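Local coordinates for protein Bis(5'-nucleosyl)-tetraphosphatase [asymmetrical] (Caenorhabditis elegans, PDB 1KTG) that hydrolyses diadenosine tetraphosphate asymmetrically to AMP and ATP, as a Nudix enzyme that depends on divalent metal ions, at residues A6-Y11 / R51-E56; P29-P34 / A119-M124; N106-W109 / E113-I116. All coordinates share one frame; numbering follows the deposited sequence.

Interaction 1 (A6-Y11 / R51-E56). With MG (magnesium ion), chain I; MG (magnesium ion), chain F; MG (magnesium ion), chain G; OH (hydroxide ion), chain D.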
loop_
_atom_site.group_PDB
_atom_site.type_symbol
_atom_site.label_atom_id
_atom_site.label_comp_id
_atom_site.label_asym_id
_atom_site.label_seq_id
_atom_site.Cartn_x
_atom_site.Cartn_y
_atom_site.Cartn_z
ATOM N N ALA A 6 8.619 -3.394 0.352
ATOM C CA ALA A 6 7.680 -3.301 -0.751
ATOM C C ALA A 6 6.263 -3.512 -0.267
ATOM O O ALA A 6 6.030 -4.082 0.792
ATOM C CB ALA A 6 8.013 -4.322 -1.788
ATOM N N GLY A 7 5.311 -3.069 -1.078
ATOM C CA GLY A 7 3.924 -3.253 -0.744
ATOM C C GLY A 7 3.040 -3.044 -1.940
ATOM O O GLY A 7 3.508 -2.918 -3.070
ATOM N N LEU A 8 1.742 -3.006 -1.675
ATOM C CA LEU A 8 0.750 -2.846 -2.709
ATOM C C LEU A 8 -0.195 -1.713 -2.344
ATOM O O LEU A 8 -0.722 -1.669 -1.238
ATOM C CB LEU A 8 -0.052 -4.143 -2.877
ATOM C CG LEU A 8 0.724 -5.376 -3.359
ATOM C CD1 LEU A 8 -0.179 -6.576 -3.512
ATOM C CD2 LEU A 8 1.475 -5.091 -4.653
ATOM N N VAL A 9 -0.347 -0.769 -3.263
ATOM C CA VAL A 9 -1.341 0.278 -3.115
ATOM C C VAL A 9 -2.626 -0.389 -3.583
ATOM O O VAL A 9 -2.875 -0.525 -4.774
ATOM C CB VAL A 9 -1.009 1.517 -3.949
ATOM C CG1 VAL A 9 -2.183 2.515 -3.951
ATOM C CG2 VAL A 9 0.236 2.193 -3.404
ATOM N N ILE A 10 -3.387 -0.888 -2.623
ATOM C CA ILE A 10 -4.659 -1.528 -2.906
ATOM C C ILE A 10 -5.741 -0.478 -3.096
ATOM O O ILE A 10 -5.844 0.455 -2.301
ATOM C CB ILE A 10 -5.074 -2.395 -1.718
ATOM C CG1 ILE A 10 -3.988 -3.428 -1.376
ATOM C CG2 ILE A 10 -6.445 -3.028 -1.988
ATOM C CD1 ILE A 10 -3.690 -4.406 -2.462
ATOM N N TYR A 11 -6.545 -0.640 -4.141
ATOM C CA TYR A 11 -7.699 0.224 -4.353
ATOM C C TYR A 11 -8.902 -0.623 -4.684
ATOM O O TYR A 11 -8.786 -1.796 -5.075
ATOM C CB TYR A 11 -7.466 1.240 -5.475
ATOM C CG TYR A 11 -7.536 0.679 -6.884
ATOM C CD1 TYR A 11 -8.668 0.855 -7.668
ATOM C CD2 TYR A 11 -6.465 -0.003 -7.436
ATOM C CE1 TYR A 11 -8.740 0.352 -8.961
ATOM C CE2 TYR A 11 -6.524 -0.505 -8.729
ATOM C CZ TYR A 11 -7.658 -0.329 -9.488
ATOM O OH TYR A 11 -7.714 -0.832 -10.784
ATOM N N ARG A 51 3.258 -10.925 0.045
ATOM C CA ARG A 51 3.201 -11.581 1.347
ATOM C C ARG A 51 2.773 -10.608 2.443
ATOM O O ARG A 51 1.968 -10.943 3.310
ATOM C CB ARG A 51 4.547 -12.214 1.695
ATOM C CG ARG A 51 4.608 -12.795 3.108
ATOM C CD ARG A 51 5.992 -13.239 3.538
ATOM N NE ARG A 51 6.972 -12.207 3.215
ATOM C CZ ARG A 51 7.116 -11.071 3.884
ATOM N NH1 ARG A 51 6.359 -10.821 4.937
ATOM N NH2 ARG A 51 8.025 -10.176 3.494
ATOM N N GLU A 52 3.319 -9.408 2.416
ATOM C CA GLU A 52 2.961 -8.410 3.426
ATOM C C GLU A 52 1.502 -8.005 3.300
ATOM O O GLU A 52 0.832 -7.714 4.296
ATOM C CB GLU A 52 3.876 -7.189 3.321
ATOM C CG GLU A 52 5.308 -7.470 3.770
ATOM C CD GLU A 52 5.493 -7.486 5.281
ATOM O OE1 GLU A 52 4.613 -6.980 6.010
ATOM O OE2 GLU A 52 6.543 -7.992 5.739
ATOM N N THR A 53 0.998 -7.997 2.075
ATOM C CA THR A 53 -0.403 -7.672 1.882
ATOM C C THR A 53 -1.273 -8.741 2.516
ATOM O O THR A 53 -2.262 -8.434 3.196
ATOM C CB THR A 53 -0.702 -7.533 0.407
ATOM O OG1 THR A 53 -0.092 -6.327 -0.056
ATOM C CG2 THR A 53 -2.192 -7.337 0.167
ATOM N N LYS A 54 -0.899 -9.999 2.306
ATOM C CA LYS A 54 -1.642 -11.110 2.881
ATOM C C LYS A 54 -1.567 -11.044 4.399
ATOM O O LYS A 54 -2.575 -11.195 5.085
ATOM C CB LYS A 54 -1.093 -12.450 2.373
ATOM N N GLU A 55 -0.375 -10.774 4.924
ATOM C CA GLU A 55 -0.166 -10.724 6.371
ATOM C C GLU A 55 -0.877 -9.572 7.061
ATOM O O GLU A 55 -1.456 -9.758 8.133
ATOM C CB GLU A 55 1.331 -10.613 6.703
ATOM C CG GLU A 55 2.127 -11.896 6.520
ATOM C CD GLU A 55 3.615 -11.710 6.762
ATOM O OE1 GLU A 55 4.024 -10.614 7.193
ATOM O OE2 GLU A 55 4.386 -12.651 6.501
ATOM N N GLU A 56 -0.813 -8.385 6.465
ATOM C CA GLU A 56 -1.303 -7.182 7.134
ATOM C C GLU A 56 -2.780 -6.870 6.909
ATOM O O GLU A 56 -3.416 -6.225 7.751
ATOM C CB GLU A 56 -0.436 -5.981 6.740
ATOM C CG GLU A 56 1.025 -6.156 7.135
ATOM C CD GLU A 56 1.891 -4.955 6.814
ATOM O OE1 GLU A 56 1.424 -4.015 6.128
ATOM O OE2 GLU A 56 3.052 -4.939 7.281
HETATM MG MG MG I . 4.374 -6.395 7.992
HETATM MG MG MG F . 4.348 -3.332 7.259
HETATM MG MG MG G . 7.598 -7.747 7.468
HETATM O O OH D . 5.924 -7.687 8.770
HETATM O O HOH W 1 7.412 -10.033 7.674
HETATM O O HOH W 2 2.930 -1.812 6.810
HETATM O O HOH W 3 5.763 -1.795 7.496
HETATM O O HOH W 4 3.895 -3.135 9.337
HETATM O O HOH W 5 8.726 -7.815 9.339
#

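Interaction 2 (P29-P34 / A119-M124). With AMP (adenosine monophosphate), chain J.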
loop_
_atom_site.group_PDB
_atom_site.type_symbol
_atom_site.label_atom_id
_atom_site.label_comp_id
_atom_site.label_asym_id
_atom_site.label_seq_id
_atom_site.Cartn_x
_atom_site.Cartn_y
_atom_site.Cartn_z
ATOM N N PRO A 29 4.891 6.043 15.368
ATOM C CA PRO A 29 4.042 7.229 15.422
ATOM C C PRO A 29 2.589 6.995 14.925
ATOM O O PRO A 29 1.869 7.960 14.712
ATOM C CB PRO A 29 4.788 8.194 14.479
ATOM C CG PRO A 29 5.793 7.352 13.781
ATOM C CD PRO A 29 5.535 5.898 14.057
ATOM N N HIS A 30 2.171 5.741 14.781
ATOM C CA HIS A 30 0.812 5.408 14.325
ATOM C C HIS A 30 0.491 5.993 12.957
ATOM O O HIS A 30 -0.636 6.421 12.685
ATOM C CB HIS A 30 -0.253 5.851 15.335
ATOM C CG HIS A 30 -0.075 5.252 16.688
ATOM N ND1 HIS A 30 0.201 3.915 16.876
ATOM C CD2 HIS A 30 -0.109 5.809 17.923
ATOM C CE1 HIS A 30 0.338 3.674 18.169
ATOM N NE2 HIS A 30 0.153 4.806 18.827
ATOM N N HIS A 31 1.483 6.018 12.087
ATOM C CA HIS A 31 1.267 6.531 10.737
ATOM C C HIS A 31 0.499 5.522 9.899
ATOM O O HIS A 31 0.368 4.352 10.254
ATOM C CB HIS A 31 2.595 6.828 10.066
ATOM C CG HIS A 31 3.499 5.646 10.016
ATOM N ND1 HIS A 31 3.917 4.992 11.152
ATOM C CD2 HIS A 31 4.034 4.973 8.972
ATOM C CE1 HIS A 31 4.688 3.975 10.813
ATOM N NE2 HIS A 31 4.774 3.941 9.495
ATOM N N TRP A 32 0.010 6.004 8.768
ATOM C CA TRP A 32 -0.804 5.222 7.859
ATOM C C TRP A 32 -0.097 4.977 6.522
ATOM O O TRP A 32 0.414 5.902 5.909
ATOM C CB TRP A 32 -2.092 5.998 7.556
ATOM C CG TRP A 32 -3.017 6.287 8.713
ATOM C CD1 TRP A 32 -2.847 7.216 9.702
ATOM C CD2 TRP A 32 -4.286 5.676 8.960
ATOM N NE1 TRP A 32 -3.926 7.209 10.556
ATOM C CE2 TRP A 32 -4.825 6.270 10.121
ATOM C CE3 TRP A 32 -5.025 4.678 8.318
ATOM C CZ2 TRP A 32 -6.050 5.896 10.648
ATOM C CZ3 TRP A 32 -6.235 4.309 8.839
ATOM C CH2 TRP A 32 -6.745 4.919 9.993
ATOM N N THR A 33 -0.091 3.728 6.072
ATOM C CA THR A 33 0.466 3.379 4.767
ATOM C C THR A 33 -0.371 2.250 4.203
ATOM O O THR A 33 -1.149 1.631 4.931
ATOM C CB THR A 33 1.919 2.875 4.862
ATOM O OG1 THR A 33 1.920 1.518 5.326
ATOM C CG2 THR A 33 2.754 3.656 5.879
ATOM N N PRO A 34 -0.225 1.970 2.913
ATOM C CA PRO A 34 -0.856 0.782 2.344
ATOM C C PRO A 34 -0.114 -0.420 2.913
ATOM O O PRO A 34 0.914 -0.216 3.561
ATOM C CB PRO A 34 -0.603 0.927 0.830
ATOM C CG PRO A 34 -0.226 2.358 0.641
ATOM C CD PRO A 34 0.510 2.738 1.897
ATOM N N ALA A 119 -2.138 9.886 4.758
ATOM C CA ALA A 119 -0.801 9.320 4.541
ATOM C C ALA A 119 0.253 10.340 4.953
ATOM O O ALA A 119 1.352 9.985 5.375
ATOM C CB ALA A 119 -0.621 8.920 3.098
ATOM N N ASP A 120 -0.117 11.604 4.799
ATOM C CA ASP A 120 0.630 12.757 5.285
ATOM C C ASP A 120 1.978 13.054 4.616
ATOM O O ASP A 120 2.273 14.215 4.363
ATOM C CB ASP A 120 0.741 12.722 6.814
ATOM C CG ASP A 120 1.549 13.870 7.361
ATOM O OD1 ASP A 120 1.166 15.055 7.167
ATOM O OD2 ASP A 120 2.598 13.672 8.000
ATOM N N TYR A 121 2.774 12.045 4.298
ATOM C CA TYR A 121 4.079 12.277 3.678
ATOM C C TYR A 121 3.956 12.725 2.221
ATOM O O TYR A 121 3.308 12.068 1.407
ATOM C CB TYR A 121 4.929 11.015 3.775
ATOM C CG TYR A 121 4.987 10.481 5.185
ATOM C CD1 TYR A 121 4.327 9.314 5.536
ATOM C CD2 TYR A 121 5.658 11.174 6.176
ATOM C CE1 TYR A 121 4.369 8.835 6.844
ATOM C CE2 TYR A 121 5.700 10.704 7.480
ATOM C CZ TYR A 121 5.056 9.541 7.803
ATOM O OH TYR A 121 5.102 9.074 9.101
ATOM N N ALA A 122 4.606 13.839 1.901
ATOM C CA ALA A 122 4.554 14.431 0.566
ATOM C C ALA A 122 4.802 13.444 -0.574
ATOM O O ALA A 122 4.023 13.413 -1.531
ATOM C CB ALA A 122 5.538 15.576 0.469
ATOM N N GLU A 123 5.874 12.656 -0.475
ATOM C CA GLU A 123 6.214 11.685 -1.522
ATOM C C GLU A 123 5.126 10.631 -1.697
ATOM O O GLU A 123 4.844 10.221 -2.817
ATOM C CB GLU A 123 7.537 10.959 -1.237
ATOM C CG GLU A 123 8.713 11.820 -0.821
ATOM C CD GLU A 123 8.848 13.075 -1.634
ATOM O OE1 GLU A 123 8.722 13.000 -2.881
ATOM O OE2 GLU A 123 9.090 14.141 -1.021
ATOM N N MET A 124 4.541 10.159 -0.596
ATOM C CA MET A 124 3.451 9.190 -0.702
ATOM C C MET A 124 2.287 9.856 -1.434
ATOM O O MET A 124 1.643 9.235 -2.286
ATOM C CB MET A 124 2.991 8.677 0.664
ATOM C CG MET A 124 1.766 7.772 0.592
ATOM S SD MET A 124 2.015 6.261 -0.384
ATOM C CE MET A 124 2.989 5.286 0.757
HETATM P P AMP J . 7.457 2.412 8.060
HETATM O O1P AMP J . 5.990 2.583 7.715
HETATM O O2P AMP J . 8.307 2.481 6.811
HETATM O O3P AMP J . 7.613 1.205 8.936
HETATM O "O5'" AMP J . 7.834 3.691 8.963
HETATM C "C5'" AMP J . 9.119 3.820 9.563
HETATM C "C4'" AMP J . 9.275 5.254 10.036
HETATM O "O4'" AMP J . 9.336 6.087 8.883
HETATM C "C3'" AMP J . 8.091 5.716 10.870
HETATM O "O3'" AMP J . 8.563 6.473 11.975
HETATM C "C2'" AMP J . 7.247 6.552 9.922
HETATM O "O2'" AMP J . 6.684 7.696 10.548
HETATM C "C1'" AMP J . 8.220 6.980 8.835
HETATM N N9 AMP J . 7.648 6.979 7.468
HETATM C C8 AMP J . 6.763 6.112 6.931
HETATM N N7 AMP J . 6.501 6.460 5.646
HETATM C C5 AMP J . 7.216 7.540 5.347
HETATM C C6 AMP J . 7.390 8.396 4.157
HETATM N N6 AMP J . 6.709 8.131 3.015
HETATM N N1 AMP J . 8.231 9.438 4.248
HETATM C C2 AMP J . 8.911 9.707 5.384
HETATM N N3 AMP J . 8.792 8.957 6.503
HETATM C C4 AMP J . 7.977 7.891 6.544
HETATM O O HOH W 6 0.283 8.869 8.444
HETATM O O HOH W 7 2.239 7.104 4.509
#

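Interaction 3 (N106-W109 / E113-I116)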
loop_
_atom_site.group_PDB
_atom_site.type_symbol
_atom_site.label_atom_id
_atom_site.label_comp_id
_atom_site.label_asym_id
_atom_site.label_seq_id
_atom_site.Cartn_x
_atom_site.Cartn_y
_atom_site.Cartn_z
ATOM N N ASN A 106 -6.037 -0.129 12.876
ATOM C CA ASN A 106 -7.236 0.356 12.187
ATOM C C ASN A 106 -6.955 0.458 10.693
ATOM O O ASN A 106 -5.820 0.291 10.260
ATOM C CB ASN A 106 -7.620 1.739 12.737
ATOM C CG ASN A 106 -9.091 2.117 12.473
ATOM O OD1 ASN A 106 -9.497 3.251 12.728
ATOM N ND2 ASN A 106 -9.884 1.169 11.996
ATOM N N TRP A 107 -7.992 0.690 9.902
ATOM C CA TRP A 107 -7.828 0.878 8.471
ATOM C C TRP A 107 -8.901 1.822 7.987
ATOM O O TRP A 107 -9.835 2.131 8.712
ATOM C CB TRP A 107 -7.898 -0.458 7.707
ATOM C CG TRP A 107 -9.283 -1.033 7.513
ATOM C CD1 TRP A 107 -10.149 -0.747 6.499
ATOM C CD2 TRP A 107 -9.938 -2.011 8.327
ATOM N NE1 TRP A 107 -11.307 -1.471 6.644
ATOM C CE2 TRP A 107 -11.198 -2.262 7.754
ATOM C CE3 TRP A 107 -9.582 -2.710 9.483
ATOM C CZ2 TRP A 107 -12.106 -3.163 8.304
ATOM C CZ3 TRP A 107 -10.488 -3.604 10.027
ATOM C CH2 TRP A 107 -11.733 -3.820 9.440
ATOM N N LYS A 108 -8.764 2.290 6.755
ATOM C CA LYS A 108 -9.779 3.151 6.157
ATOM C C LYS A 108 -9.718 3.046 4.648
ATOM O O LYS A 108 -8.635 2.944 4.064
ATOM C CB LYS A 108 -9.582 4.608 6.567
ATOM C CG LYS A 108 -10.782 5.495 6.244
ATOM C CD LYS A 108 -10.575 6.922 6.753
ATOM C CE LYS A 108 -11.688 7.879 6.338
ATOM N NZ LYS A 108 -11.284 9.320 6.554
ATOM N N TRP A 109 -10.884 3.036 4.016
ATOM C CA TRP A 109 -10.934 3.094 2.558
ATOM C C TRP A 109 -11.092 4.576 2.232
ATOM O O TRP A 109 -12.090 5.195 2.595
ATOM C CB TRP A 109 -12.097 2.276 2.018
ATOM C CG TRP A 109 -11.831 0.803 2.035
ATOM C CD1 TRP A 109 -12.283 -0.103 2.943
ATOM C CD2 TRP A 109 -11.062 0.067 1.082
ATOM N NE1 TRP A 109 -11.836 -1.361 2.617
ATOM C CE2 TRP A 109 -11.084 -1.279 1.475
ATOM C CE3 TRP A 109 -10.348 0.415 -0.070
ATOM C CZ2 TRP A 109 -10.428 -2.280 0.755
ATOM C CZ3 TRP A 109 -9.699 -0.586 -0.784
ATOM C CH2 TRP A 109 -9.744 -1.912 -0.365
ATOM N N GLU A 113 -7.986 12.456 -2.152
ATOM C CA GLU A 113 -7.536 13.591 -1.359
ATOM C C GLU A 113 -7.417 13.256 0.124
ATOM O O GLU A 113 -6.482 13.692 0.796
ATOM C CB GLU A 113 -8.450 14.779 -1.590
ATOM C CG GLU A 113 -8.389 15.294 -3.030
ATOM C CD GLU A 113 -6.996 15.741 -3.468
ATOM O OE1 GLU A 113 -6.163 16.122 -2.609
ATOM O OE2 GLU A 113 -6.736 15.718 -4.690
ATOM N N ASP A 114 -8.362 12.464 0.614
ATOM C CA ASP A 114 -8.377 12.026 2.001
ATOM C C ASP A 114 -7.195 11.098 2.258
ATOM O O ASP A 114 -6.527 11.173 3.307
ATOM C CB ASP A 114 -9.692 11.297 2.278
ATOM C CG ASP A 114 -9.875 10.951 3.729
ATOM O OD1 ASP A 114 -10.301 9.804 4.026
ATOM O OD2 ASP A 114 -9.628 11.762 4.645
ATOM N N ALA A 115 -6.934 10.218 1.296
ATOM C CA ALA A 115 -5.811 9.307 1.410
ATOM C C ALA A 115 -4.508 10.092 1.522
ATOM O O ALA A 115 -3.634 9.756 2.330
ATOM C CB ALA A 115 -5.771 8.352 0.224
ATOM N N ILE A 116 -4.381 11.151 0.731
ATOM C CA ILE A 116 -3.171 11.966 0.751
ATOM C C ILE A 116 -3.024 12.646 2.109
ATOM O O ILE A 116 -1.946 12.631 2.706
ATOM C CB ILE A 116 -3.184 13.006 -0.385
ATOM C CG1 ILE A 116 -3.018 12.313 -1.736
ATOM C CG2 ILE A 116 -2.070 14.008 -0.216
ATOM C CD1 ILE A 116 -3.462 13.178 -2.909
#

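Interaction 1 (A6-Y11 / R51-E56)
Leu8 and Ile10 of strand 3-14 meet Thr53 of the Nudix-box helix 45-57 in a small, buried helix-on-sheet contact of the Nudix fold. Thr53 faces the sheet, while Glu52 and Glu56 of the same helix bind magnesium ions. Leu8 and Thr53 cross at about a right angle. The CG and CD1 of Leu8 lie against the hydroxyl side of the threonine, with Leu8 CD1 3.5 Å from Thr53 OG1. That hydroxyl is held by a hydrogen bond to the carbonyl of Ala49, one turn back in the helix. With chi1 at -71° the methyl CG2 of Thr53 is placed to meet Ile10 CD1 at 4.2 Å. Leu64 of strand 64-78 touches both Leu8 and Ile10.

The polar side of the helix belongs to the three magnesium ions around Glu52 and Glu56. Glu52 bends at chi2 (-79°), which turns its carboxylate away from the strand and lets it bridge two magnesium ions, one by each oxygen. Glu56 OE2 bridges one of these ions and the third. Lys36 O and Glu103 OE1 are further protein ligands of this cluster. A hydroxide ion lies between the two magnesium ions bound to Glu52.

Arg51 NH1 donates to Glu52 OE2 at 2.9 Å and to Glu55 OE2 at 3.1 Å. Arg51 NE forms a salt bridge to Glu43. Replacing Arg51 by an alanine takes away the guanidinium and would probably leave Glu55 and Glu43 without this charged mate and Glu55 freer to turn, while Glu52 keeps its metals. Both acceptors lie near the guanidinium plane, but NH1 approaches Glu52 OE2 from 60° above the carboxylate plane, while that oxygen also binds magnesium at 2.0 Å.

Interaction 2 (P29-P34 / A119-M124)
The backbones of Trp32 and Ala119 come close where the start of strand 32-38 passes the turn between helices 112-119 and 122-137, with their CA atoms 5.3 Å apart. No direct hydrogen bond joins the two segments. One water bridges them instead, donating to Trp32 O at 2.6 Å and to Ala119 O. A second accepts from Trp32 N and gives a weak bond to Ala119 O. The turn itself is closed by Tyr121 N bonding to Ala119 O, and Tyr121 takes the N-cap position of helix 122-137.

His31 CB lies at the edge of the Tyr121 ring, 3.5 Å from Tyr121 OH. His31 CG sits between the backbone N and the carbonyl carbon (chi1 57°), a crowded position that turns the imidazole to the nucleotide.

His31 and Tyr121 both line the AMP pocket of this Nudix hydrolase, with Pro29 and Thr33 from the same loop and strand. The Tyr121 ring covers one face of the adenine in an offset stack, with AMP C5 3.3 Å above the ring plane and displaced toward the rim. The same side chain reaches the ribose: Tyr121 OH and AMP O2' are hydrogen-bonded at 2.5 Å, and either may be the donor. His31 spans ribose and phosphate: AMP C2' lies over the centre of one imidazole face, and His31 NE2 donates to AMP O1P at 2.5 Å. That phosphate oxygen lies at the ring edge, in plane. Tyr76, Lys36 and Lys83 add further hydrogen bonds to AMP.

Deeper in, the end of Met124 meets the Pro34 ring at its CD corner. Met124 is bent at chi2 and chi3, which carries its methyl CE to 3.7 Å from Pro34 CD. Tyr87 of strand 81-92 touches both side chains.

Interaction 3 (N106-W109 / E113-I116)
Lys108 leaves strand 104-110 with CG anti to the backbone N (chi1 -167°) and stays extended through every later torsion, which carries NZ across to helix 112-119. Asp114 on that helix also has CG anti to the backbone N (chi1 -173°), and its carboxylate is brought to meet the lysine. The two side chains cross at about a right angle.

Lys108 NZ donates a hydrogen bond to Asp114 OD1 at 2.8 Å, within a salt bridge. It uses the syn lone pair of OD1, on the side of the other oxygen. The grip is uneven: Lys108 NZ is 3.5 Å from Asp114 OD2. The methylene next to the charge follows it in, with Lys108 CE 3.3 Å from Asp114 OD1.

The bond spans the short connection from the strand to the helix, a local strand-to-helix link at the surface of the Nudix domain. Lys108 also pairs through its backbone with Leu22 of strand 17-25, which ties this end of the link to the sheet. Ala115 on the helix packs on Leu128 of helix 122-137.

This is a contact of two opposite charges, with no apolar packing between the segments. Because Lys108 is exposed and Asp114 only partly buried, solvent probably screens the attraction, and the pair's strength is likely to vary with salt.

How the interactions relate
All three contacts reach the same sheet but at different depths. Interaction 1 is fully buried, mostly aliphatic packing with one threonine hydroxyl among it; its charges lie on the metal side of the helix. Interaction 2 is partly buried and combines bridging waters, ring packing on and hydrogen bonds to AMP, and one apolar pair. Interaction 3 is at the surface and is a single ion pair. Strands 3-14 and 32-38 are neighbours, and Leu8 O of interaction 1 touches Pro34 CB of interaction 2. Interaction 3 is nested in the loop that interaction 2 closes, and the Trp32 ring packs on the backbone of Trp107 and Lys108. Ile10 packs on the Trp109 ring, joining interactions 1 and 3.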